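Local coordinates for protein C2 toxin component I (Clostridium botulinum, PDB 2J3X) that is the enzymatic component of the binary C2 toxin, an ADP-ribosyltransferase that modifies actin in target cells, at residues T142-I147 against V420-G425. The protein carries 2 engineered substitutions. Sequence-based numbering, arbitrary orientation.
Sequences TKFSFI and VIDAEG
Phe-144 and Val-420 reach for each other from opposite directions and meet where CZ of the ring lies 3.9 Å from the CG1 methyl of the valine. The methyl approaches the ring obliquely. On the phenylalanine side, CG lies beside the backbone N and anti to the carbonyl carbon (chi1 -57°), which turns the ring back along its own chain; the carbonyl O of Thr-142 sits 4.0 Å above one ring face, offset toward the rim. On the valine side, CG1 stands anti to the backbone N (chi1 176°), and this branch, not CG2, makes the contact.

The CB of Asp-422, two residues further along strand 414-426, also points toward 142-147, and OD2 lies obliquely to the ring, 4.4 Å from Phe-144 CZ. The same carboxylate oxygen is reached through a water, which accepts from the backbone N of Thr-142 at 3.1 Å and donates a weak bond to Asp-422 OD2 at 3.0 Å. The buried carboxylate is paired with two arginines, OD1 with Arg-366 and OD2 with Arg-402. Both also serve the other segment, Arg-366 bonding to Thr-142 OG1 and Arg-402 to Thr-142 O, while Phe-62 packs edge-to-face with Phe-144.

The contact joins two sheets: strand 141-143 is one of the two edge strands of its sheet, whereas 414-426 lies inside the other, so the contact bridges the two ADP-ribosyltransferase-like halves of the chain near its centre. Only 108 Å² is buried directly between the segments, and the chemistry is correspondingly mixed: a small apolar touch lies beside a buried carboxylate paired with two arginines. Asp-422 and Thr-142 do not touch; the water and the two arginines connect them, and the two cations probably favour an ionised carboxylate.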
ATOM      1  N   THR A 142       2.058   4.344   1.045  1.00  8.69           N
ATOM      2  CA  THR A 142       1.514   3.682   2.214  1.00  8.09           C
ATOM      3  C   THR A 142       2.542   2.828   2.951  1.00  8.96           C
ATOM      4  O   THR A 142       3.298   2.027   2.337  1.00  9.21           O
ATOM      5  CB  THR A 142       0.331   2.768   1.745  1.00  8.68           C
ATOM      6  OG1 THR A 142      -0.546   3.570   0.948  1.00  9.74           O
ATOM      7  CG2 THR A 142      -0.415   2.117   2.945  1.00 10.61           C
ATOM      8  N   LYS A 143       2.550   2.949   4.289  1.00  9.04           N
ATOM      9  CA  LYS A 143       3.299   2.062   5.141  1.00 10.43           C
ATOM     10  C   LYS A 143       2.352   0.935   5.568  1.00 10.97           C
ATOM     11  O   LYS A 143       1.473   1.118   6.386  1.00  8.99           O
ATOM     12  CB  LYS A 143       3.813   2.836   6.376  1.00 11.16           C
ATOM     13  CG  LYS A 143       4.784   1.963   7.230  1.00 11.22           C
ATOM     14  CD  LYS A 143       6.219   1.994   6.673  1.00 14.19           C
ATOM     15  CE  LYS A 143       7.156   1.181   7.565  1.00 17.07           C
ATOM     16  NZ  LYS A 143       8.487   1.258   6.875  1.00 16.20           N
ATOM     17  N   PHE A 144       2.499  -0.232   4.936  1.00  9.97           N
ATOM     18  CA  PHE A 144       1.575  -1.329   5.227  1.00  9.60           C
ATOM     19  C   PHE A 144       1.681  -1.858   6.645  1.00  9.98           C
ATOM     20  O   PHE A 144       0.652  -2.231   7.237  1.00 11.41           O
ATOM     21  CB  PHE A 144       1.793  -2.466   4.208  1.00 10.51           C
ATOM     22  CG  PHE A 144       1.636  -2.019   2.801  1.00  8.00           C
ATOM     23  CD1 PHE A 144       0.384  -1.588   2.292  1.00  9.62           C
ATOM     24  CD2 PHE A 144       2.750  -2.029   1.948  1.00  9.56           C
ATOM     25  CE1 PHE A 144       0.265  -1.191   0.918  1.00  8.16           C
ATOM     26  CE2 PHE A 144       2.646  -1.633   0.600  1.00 11.56           C
ATOM     27  CZ  PHE A 144       1.407  -1.199   0.092  1.00  8.67           C
ATOM     28  N   SER A 145       2.878  -1.828   7.220  1.00  9.56           N
ATOM     29  CA  SER A 145       3.107  -2.346   8.566  1.00 10.93           C
ATOM     30  C   SER A 145       2.790  -1.219   9.549  1.00 11.13           C
ATOM     31  O   SER A 145       2.364  -0.150   9.137  1.00 11.23           O
ATOM     32  CB  SER A 145       4.567  -2.779   8.765  1.00 11.30           C
ATOM     33  OG  SER A 145       5.440  -1.640   8.597  1.00 13.18           O
ATOM     34  N   PHE A 146       2.966  -1.500  10.837  1.00 12.60           N
ATOM     35  CA  PHE A 146       2.972  -0.426  11.839  1.00 12.53           C
ATOM     36  C   PHE A 146       4.031   0.576  11.403  1.00 13.67           C
ATOM     37  O   PHE A 146       5.056   0.182  10.804  1.00 13.90           O
ATOM     38  CB  PHE A 146       3.382  -1.005  13.177  1.00 11.59           C
ATOM     39  CG  PHE A 146       2.475  -2.106  13.618  1.00 10.34           C
ATOM     40  CD1 PHE A 146       1.152  -1.818  14.037  1.00 10.12           C
ATOM     41  CD2 PHE A 146       2.913  -3.428  13.536  1.00 10.50           C
ATOM     42  CE1 PHE A 146       0.273  -2.861  14.455  1.00 11.65           C
ATOM     43  CE2 PHE A 146       2.053  -4.483  13.951  1.00 12.33           C
ATOM     44  CZ  PHE A 146       0.755  -4.207  14.409  1.00 10.65           C
ATOM     45  N   ILE A 147       3.804   1.836  11.727  1.00 13.52           N
ATOM     46  CA  ILE A 147       4.737   2.900  11.390  1.00 14.62           C
ATOM     47  C   ILE A 147       5.385   3.379  12.693  1.00 14.46           C
ATOM     48  O   ILE A 147       4.744   3.352  13.769  1.00 14.20           O
ATOM     49  CB  ILE A 147       3.997   4.001  10.579  1.00 14.00           C
ATOM     50  CG1 ILE A 147       4.947   4.973   9.898  1.00 16.38           C
ATOM     51  CG2 ILE A 147       2.959   4.714  11.449  1.00 14.75           C
ATOM     52  CD1 ILE A 147       4.200   6.028   9.032  1.00 17.82           C
ATOM     53  N   VAL A 420       3.722  -5.965  -4.441  1.00  8.89           N
ATOM     54  CA  VAL A 420       2.574  -5.057  -4.476  1.00  7.80           C
ATOM     55  C   VAL A 420       2.946  -3.839  -5.310  1.00  8.06           C
ATOM     56  O   VAL A 420       3.883  -3.109  -4.955  1.00  9.86           O
ATOM     57  CB  VAL A 420       2.244  -4.648  -2.997  1.00  7.54           C
ATOM     58  CG1 VAL A 420       1.091  -3.610  -2.953  1.00  8.65           C
ATOM     59  CG2 VAL A 420       1.880  -5.954  -2.196  1.00  8.22           C
ATOM     60  N   ILE A 421       2.223  -3.671  -6.412  1.00  7.88           N
ATOM     61  CA  ILE A 421       2.584  -2.709  -7.433  1.00  8.45           C
ATOM     62  C   ILE A 421       1.615  -1.516  -7.291  1.00  8.39           C
ATOM     63  O   ILE A 421       0.459  -1.557  -7.754  1.00  8.85           O
ATOM     64  CB  ILE A 421       2.477  -3.360  -8.841  1.00  7.72           C
ATOM     65  CG1 ILE A 421       3.443  -4.582  -8.920  1.00  8.84           C
ATOM     66  CG2 ILE A 421       2.843  -2.298  -9.929  1.00  8.57           C
ATOM     67  CD1 ILE A 421       3.215  -5.394 -10.227  1.00  9.11           C
ATOM     68  N   ASP A 422       2.091  -0.429  -6.680  1.00  8.67           N
ATOM     69  CA  ASP A 422       1.263   0.767  -6.529  1.00  8.49           C
ATOM     70  C   ASP A 422       1.236   1.497  -7.860  1.00  9.08           C
ATOM     71  O   ASP A 422       2.285   1.833  -8.427  1.00  9.13           O
ATOM     72  CB  ASP A 422       1.919   1.726  -5.491  1.00  9.08           C
ATOM     73  CG  ASP A 422       1.671   1.291  -4.056  1.00 10.12           C
ATOM     74  OD1 ASP A 422       0.568   0.773  -3.791  1.00 12.23           O
ATOM     75  OD2 ASP A 422       2.529   1.536  -3.192  1.00 11.71           O
ATOM     76  N   ALA A 423       0.039   1.801  -8.345  1.00  8.08           N
ATOM     77  CA  ALA A 423      -0.083   2.519  -9.597  1.00  8.26           C
ATOM     78  C   ALA A 423      -1.227   3.524  -9.524  1.00 10.77           C
ATOM     79  O   ALA A 423      -2.213   3.314  -8.817  1.00 11.54           O
ATOM     80  CB  ALA A 423      -0.286   1.594 -10.755  1.00  9.23           C
ATOM     81  N   GLU A 424      -1.070   4.578 -10.307  1.00  9.44           N
ATOM     82  CA  GLU A 424      -2.076   5.703 -10.331  1.00 11.97           C
ATOM     83  C   GLU A 424      -2.554   5.883 -11.764  1.00 12.70           C
ATOM     84  O   GLU A 424      -1.846   5.492 -12.722  1.00 12.95           O
ATOM     85  CB  GLU A 424      -1.401   6.998  -9.849  1.00 12.68           C
ATOM     86  CG  GLU A 424      -0.271   7.472 -10.858  1.00 14.16           C
ATOM     87  CD  GLU A 424       0.498   8.715 -10.447  1.00 17.10           C
ATOM     88  OE1 GLU A 424       0.251   9.293  -9.336  1.00 17.53           O
ATOM     89  OE2 GLU A 424       1.376   9.070 -11.283  1.00 17.94           O
ATOM     90  N   GLY A 425      -3.741   6.451 -11.930  1.00 12.25           N
ATOM     91  CA  GLY A 425      -4.356   6.644 -13.261  1.00 13.47           C
ATOM     92  C   GLY A 425      -3.697   7.769 -14.021  1.00 13.85           C
ATOM     93  O   GLY A 425      -3.367   8.804 -13.432  1.00 13.64           O
TER
HETATM   94  O   HOH W   1       1.193   3.926  -1.888  1.00 12.67           O